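Local coordinates for protein aromatic amino acid exporter YddG (Starkeya novella, PDB 5I20) that exports a broad range of amino acids, among them threonine, methionine, lysine and glutamate, across the cell inner membrane, at residues H70-F81 against C159-S170. Numbering follows the deposited sequence.
Sequences HGIGGLFGYHFF and CAVIWSVYSVAS. With OLC ((2R)-2,3-dihydroxypropyl (9Z)-octadec-9-enoate), chain G.
Y166 and I162 enter the glycine-rich face of helix 65-88 as knobs into holes, joining two antiparallel transmembrane helices, one from each EamA-like half of this DMT-superfamily exporter. The Y166 ring settles among H70, G71, G74 and L75, its CD1 3.7 Å from G74 CA, a close approach that G74, lacking a CB, permits. L75 CD2 makes a CH-pi contact over a face of this ring, while the H70 imidazole forms an offset stack with it, planes at 19°. A chi1 of 164°, with CG anti to the backbone N, sets the H70 ring beside Y166, where NE2 donates to an in-plane lone pair of Y166 O at 3.1 Å. Farther along, I162 lies among G73, G74, G77 and F81, CD1 touching F81 CD2 at 3.6 Å. W163 CE3 sits 3.5 Å from Y78 CE1, over a face of the tyrosine ring but with the planes oblique, and the indole carries the lipid OLC on one face. With an alanine in place of the indole, the Y78 face would probably lose its W163 CE3 contact and OLC C10 its flat support, leaving the lipid chain freer to shift. Beyond, W163 stacks on W228, and S167 OG donates to W163 O. At the H70 end, S170 OG donates to Y166 O at 2.6 Å, giving that carbonyl its second side-chain donor.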
loop_
_atom_site.group_PDB
_atom_site.type_symbol
_atom_site.label_atom_id
_atom_site.label_comp_id
_atom_site.label_asym_id
_atom_site.label_seq_id
_atom_site.Cartn_x
_atom_site.Cartn_y
_atom_site.Cartn_z
ATOM N N HIS A 70 -1.387 16.218 -5.771
ATOM C CA HIS A 70 -0.741 15.258 -4.883
ATOM C C HIS A 70 -1.609 14.023 -4.629
ATOM O O HIS A 70 -1.159 12.892 -4.799
ATOM C CB HIS A 70 -0.390 15.947 -3.559
ATOM C CG HIS A 70 -0.080 15.005 -2.439
ATOM N ND1 HIS A 70 -0.935 14.811 -1.375
ATOM C CD2 HIS A 70 0.994 14.216 -2.208
ATOM C CE1 HIS A 70 -0.403 13.937 -0.540
ATOM N NE2 HIS A 70 0.767 13.560 -1.022
ATOM N N GLY A 71 -2.859 14.247 -4.235
ATOM C CA GLY A 71 -3.750 13.160 -3.874
ATOM C C GLY A 71 -4.266 12.338 -5.040
ATOM O O GLY A 71 -4.245 11.105 -5.000
ATOM N N ILE A 72 -4.743 13.018 -6.078
ATOM C CA ILE A 72 -5.259 12.334 -7.258
ATOM C C ILE A 72 -4.112 11.729 -8.057
ATOM O O ILE A 72 -4.198 10.590 -8.519
ATOM C CB ILE A 72 -6.075 13.284 -8.155
ATOM C CG1 ILE A 72 -7.245 13.876 -7.366
ATOM C CG2 ILE A 72 -6.578 12.558 -9.393
ATOM C CD1 ILE A 72 -8.003 14.952 -8.111
ATOM N N GLY A 73 -3.036 12.493 -8.212
ATOM C CA GLY A 73 -1.855 12.001 -8.894
ATOM C C GLY A 73 -1.235 10.842 -8.140
ATOM O O GLY A 73 -0.667 9.930 -8.735
ATOM N N GLY A 74 -1.352 10.873 -6.818
ATOM C CA GLY A 74 -0.804 9.821 -5.988
ATOM C C GLY A 74 -1.602 8.542 -6.092
ATOM O O GLY A 74 -1.116 7.535 -6.614
ATOM N N LEU A 75 -2.839 8.586 -5.608
ATOM C CA LEU A 75 -3.678 7.395 -5.543
ATOM C C LEU A 75 -3.972 6.796 -6.915
ATOM O O LEU A 75 -3.822 5.589 -7.104
ATOM C CB LEU A 75 -4.990 7.708 -4.825
ATOM C CG LEU A 75 -4.859 8.129 -3.360
ATOM C CD1 LEU A 75 -6.202 8.018 -2.661
ATOM C CD2 LEU A 75 -3.803 7.299 -2.639
ATOM N N PHE A 76 -4.391 7.619 -7.871
ATOM C CA PHE A 76 -4.719 7.087 -9.191
ATOM C C PHE A 76 -3.466 6.671 -9.947
ATOM O O PHE A 76 -3.467 5.664 -10.654
ATOM C CB PHE A 76 -5.510 8.097 -10.023
ATOM C CG PHE A 76 -5.840 7.606 -11.406
ATOM C CD1 PHE A 76 -6.903 6.737 -11.615
ATOM C CD2 PHE A 76 -5.082 8.002 -12.499
ATOM C CE1 PHE A 76 -7.206 6.276 -12.889
ATOM C CE2 PHE A 76 -5.379 7.545 -13.775
ATOM C CZ PHE A 76 -6.443 6.682 -13.970
ATOM N N GLY A 77 -2.403 7.455 -9.796
ATOM C CA GLY A 77 -1.142 7.187 -10.461
ATOM C C GLY A 77 -0.591 5.791 -10.233
ATOM O O GLY A 77 -0.348 5.055 -11.185
ATOM N N TYR A 78 -0.396 5.415 -8.974
ATOM C CA TYR A 78 0.237 4.136 -8.677
ATOM C C TYR A 78 -0.701 2.977 -9.011
ATOM O O TYR A 78 -0.248 1.876 -9.317
ATOM C CB TYR A 78 0.692 4.079 -7.210
ATOM C CG TYR A 78 -0.351 3.611 -6.223
ATOM C CD1 TYR A 78 -1.243 4.507 -5.647
ATOM C CD2 TYR A 78 -0.429 2.276 -5.847
ATOM C CE1 TYR A 78 -2.191 4.084 -4.740
ATOM C CE2 TYR A 78 -1.375 1.844 -4.944
ATOM C CZ TYR A 78 -2.251 2.751 -4.390
ATOM O OH TYR A 78 -3.195 2.325 -3.488
ATOM N N HIS A 79 -2.006 3.236 -8.971
ATOM C CA HIS A 79 -3.005 2.254 -9.394
ATOM C C HIS A 79 -2.923 1.949 -10.890
ATOM O O HIS A 79 -2.925 0.789 -11.297
ATOM C CB HIS A 79 -4.411 2.747 -9.059
ATOM C CG HIS A 79 -4.961 2.191 -7.784
ATOM N ND1 HIS A 79 -4.784 2.808 -6.565
ATOM C CD2 HIS A 79 -5.687 1.074 -7.541
ATOM C CE1 HIS A 79 -5.376 2.094 -5.624
ATOM N NE2 HIS A 79 -5.933 1.039 -6.190
ATOM N N PHE A 80 -2.863 3.001 -11.700
ATOM C CA PHE A 80 -2.838 2.868 -13.154
ATOM C C PHE A 80 -1.605 2.117 -13.644
ATOM O O PHE A 80 -1.694 1.279 -14.540
ATOM C CB PHE A 80 -2.899 4.252 -13.808
ATOM C CG PHE A 80 -2.783 4.226 -15.308
ATOM C CD1 PHE A 80 -3.895 3.986 -16.096
ATOM C CD2 PHE A 80 -1.565 4.458 -15.930
ATOM C CE1 PHE A 80 -3.796 3.967 -17.476
ATOM C CE2 PHE A 80 -1.458 4.440 -17.309
ATOM C CZ PHE A 80 -2.575 4.195 -18.083
ATOM N N PHE A 81 -0.453 2.426 -13.056
ATOM C CA PHE A 81 0.803 1.825 -13.491
ATOM C C PHE A 81 0.954 0.395 -12.987
ATOM O O PHE A 81 1.609 -0.427 -13.625
ATOM C CB PHE A 81 1.990 2.677 -13.037
ATOM C CG PHE A 81 2.248 3.867 -13.917
ATOM C CD1 PHE A 81 2.942 3.725 -15.107
ATOM C CD2 PHE A 81 1.787 5.123 -13.561
ATOM C CE1 PHE A 81 3.177 4.816 -15.921
ATOM C CE2 PHE A 81 2.019 6.217 -14.371
ATOM C CZ PHE A 81 2.714 6.064 -15.551
ATOM N N CYS A 159 4.963 2.511 -10.337
ATOM C CA CYS A 159 3.984 2.346 -9.274
ATOM C C CYS A 159 4.615 2.533 -7.898
ATOM O O CYS A 159 4.083 3.250 -7.048
ATOM C CB CYS A 159 3.340 0.960 -9.385
ATOM S SG CYS A 159 2.518 0.374 -7.905
ATOM N N ALA A 160 5.759 1.888 -7.693
ATOM C CA ALA A 160 6.470 1.950 -6.418
ATOM C C ALA A 160 6.918 3.368 -6.083
ATOM O O ALA A 160 6.780 3.815 -4.942
ATOM C CB ALA A 160 7.671 1.011 -6.438
ATOM N N VAL A 161 7.450 4.071 -7.079
ATOM C CA VAL A 161 7.953 5.429 -6.885
ATOM C C VAL A 161 6.825 6.420 -6.605
ATOM O O VAL A 161 6.930 7.255 -5.706
ATOM C CB VAL A 161 8.749 5.912 -8.115
ATOM C CG1 VAL A 161 9.135 7.378 -7.965
ATOM C CG2 VAL A 161 9.980 5.053 -8.319
ATOM N N ILE A 162 5.746 6.321 -7.377
ATOM C CA ILE A 162 4.613 7.227 -7.226
ATOM C C ILE A 162 3.979 7.091 -5.840
ATOM O O ILE A 162 3.693 8.090 -5.176
ATOM C CB ILE A 162 3.555 6.980 -8.319
ATOM C CG1 ILE A 162 4.107 7.403 -9.682
ATOM C CG2 ILE A 162 2.276 7.747 -8.024
ATOM C CD1 ILE A 162 3.203 7.063 -10.849
ATOM N N TRP A 163 3.780 5.855 -5.397
ATOM C CA TRP A 163 3.223 5.606 -4.072
ATOM C C TRP A 163 4.178 6.052 -2.965
ATOM O O TRP A 163 3.749 6.602 -1.950
ATOM C CB TRP A 163 2.880 4.124 -3.902
ATOM C CG TRP A 163 2.480 3.775 -2.501
ATOM C CD1 TRP A 163 3.219 3.084 -1.586
ATOM C CD2 TRP A 163 1.252 4.117 -1.847
ATOM N NE1 TRP A 163 2.524 2.966 -0.407
ATOM C CE2 TRP A 163 1.313 3.592 -0.541
ATOM C CE3 TRP A 163 0.105 4.812 -2.242
ATOM C CZ2 TRP A 163 0.271 3.743 0.374
ATOM C CZ3 TRP A 163 -0.929 4.958 -1.335
ATOM C CH2 TRP A 163 -0.840 4.426 -0.042
ATOM N N SER A 164 5.471 5.811 -3.162
ATOM C CA SER A 164 6.483 6.230 -2.193
ATOM C C SER A 164 6.565 7.745 -2.076
ATOM O O SER A 164 6.717 8.285 -0.978
ATOM C CB SER A 164 7.859 5.681 -2.574
ATOM O OG SER A 164 7.878 4.269 -2.508
ATOM N N VAL A 165 6.492 8.431 -3.211
ATOM C CA VAL A 165 6.563 9.884 -3.201
ATOM C C VAL A 165 5.284 10.442 -2.594
ATOM O O VAL A 165 5.336 11.327 -1.748
ATOM C CB VAL A 165 6.801 10.458 -4.613
ATOM C CG1 VAL A 165 6.545 11.959 -4.641
ATOM C CG2 VAL A 165 8.221 10.151 -5.064
ATOM N N TYR A 166 4.141 9.897 -3.003
ATOM C CA TYR A 166 2.861 10.275 -2.412
ATOM C C TYR A 166 2.879 10.162 -0.888
ATOM O O TYR A 166 2.402 11.052 -0.185
ATOM C CB TYR A 166 1.729 9.410 -2.972
ATOM C CG TYR A 166 0.445 9.545 -2.190
ATOM C CD1 TYR A 166 -0.397 10.634 -2.382
ATOM C CD2 TYR A 166 0.078 8.591 -1.250
ATOM C CE1 TYR A 166 -1.570 10.769 -1.661
ATOM C CE2 TYR A 166 -1.091 8.715 -0.527
ATOM C CZ TYR A 166 -1.910 9.806 -0.735
ATOM O OH TYR A 166 -3.075 9.926 -0.016
ATOM N N SER A 167 3.427 9.060 -0.387
ATOM C CA SER A 167 3.474 8.807 1.050
ATOM C C SER A 167 4.378 9.794 1.779
ATOM O O SER A 167 3.974 10.412 2.766
ATOM C CB SER A 167 3.948 7.380 1.326
ATOM O OG SER A 167 3.057 6.429 0.774
ATOM N N VAL A 168 5.607 9.930 1.296
ATOM C CA VAL A 168 6.575 10.829 1.913
ATOM C C VAL A 168 6.142 12.288 1.778
ATOM O O VAL A 168 6.270 13.068 2.723
ATOM C CB VAL A 168 7.980 10.635 1.300
ATOM C CG1 VAL A 168 8.944 11.698 1.796
ATOM C CG2 VAL A 168 8.503 9.242 1.621
ATOM N N ALA A 169 5.615 12.652 0.612
ATOM C CA ALA A 169 5.197 14.032 0.366
ATOM C C ALA A 169 3.936 14.401 1.144
ATOM O O ALA A 169 3.581 15.578 1.237
ATOM C CB ALA A 169 4.978 14.268 -1.120
ATOM N N SER A 170 3.261 13.400 1.702
ATOM C CA SER A 170 2.075 13.651 2.513
ATOM C C SER A 170 2.416 14.461 3.761
ATOM O O SER A 170 1.583 15.230 4.247
ATOM C CB SER A 170 1.397 12.336 2.907
ATOM O OG SER A 170 0.853 11.689 1.771
HETATM C C10 OLC G . 0.300 0.088 -1.040
HETATM C C9 OLC G . -1.053 0.155 -0.421
HETATM C C11 OLC G . 0.435 0.271 -2.512
HETATM C C8 OLC G . -2.254 0.377 -1.274
HETATM C C16 OLC G . 1.350 -4.397 -4.225
HETATM C C12 OLC G . 1.613 -0.496 -3.009
HETATM C C7 OLC G . -2.974 -0.907 -1.506
HETATM C C15 OLC G . 1.137 -3.206 -5.100
HETATM C C13 OLC G . 1.393 -0.870 -4.436
HETATM C C6 OLC G . -4.196 -0.656 -2.325
HETATM C C14 OLC G . 2.115 -2.136 -4.745
HETATM C C5 OLC G . -4.134 -1.458 -3.580
HETATM C C4 OLC G . -5.490 -1.538 -4.200
HETATM C C3 OLC G . -5.465 -2.503 -5.338
HETATM C C2 OLC G . -6.857 -2.737 -5.822
#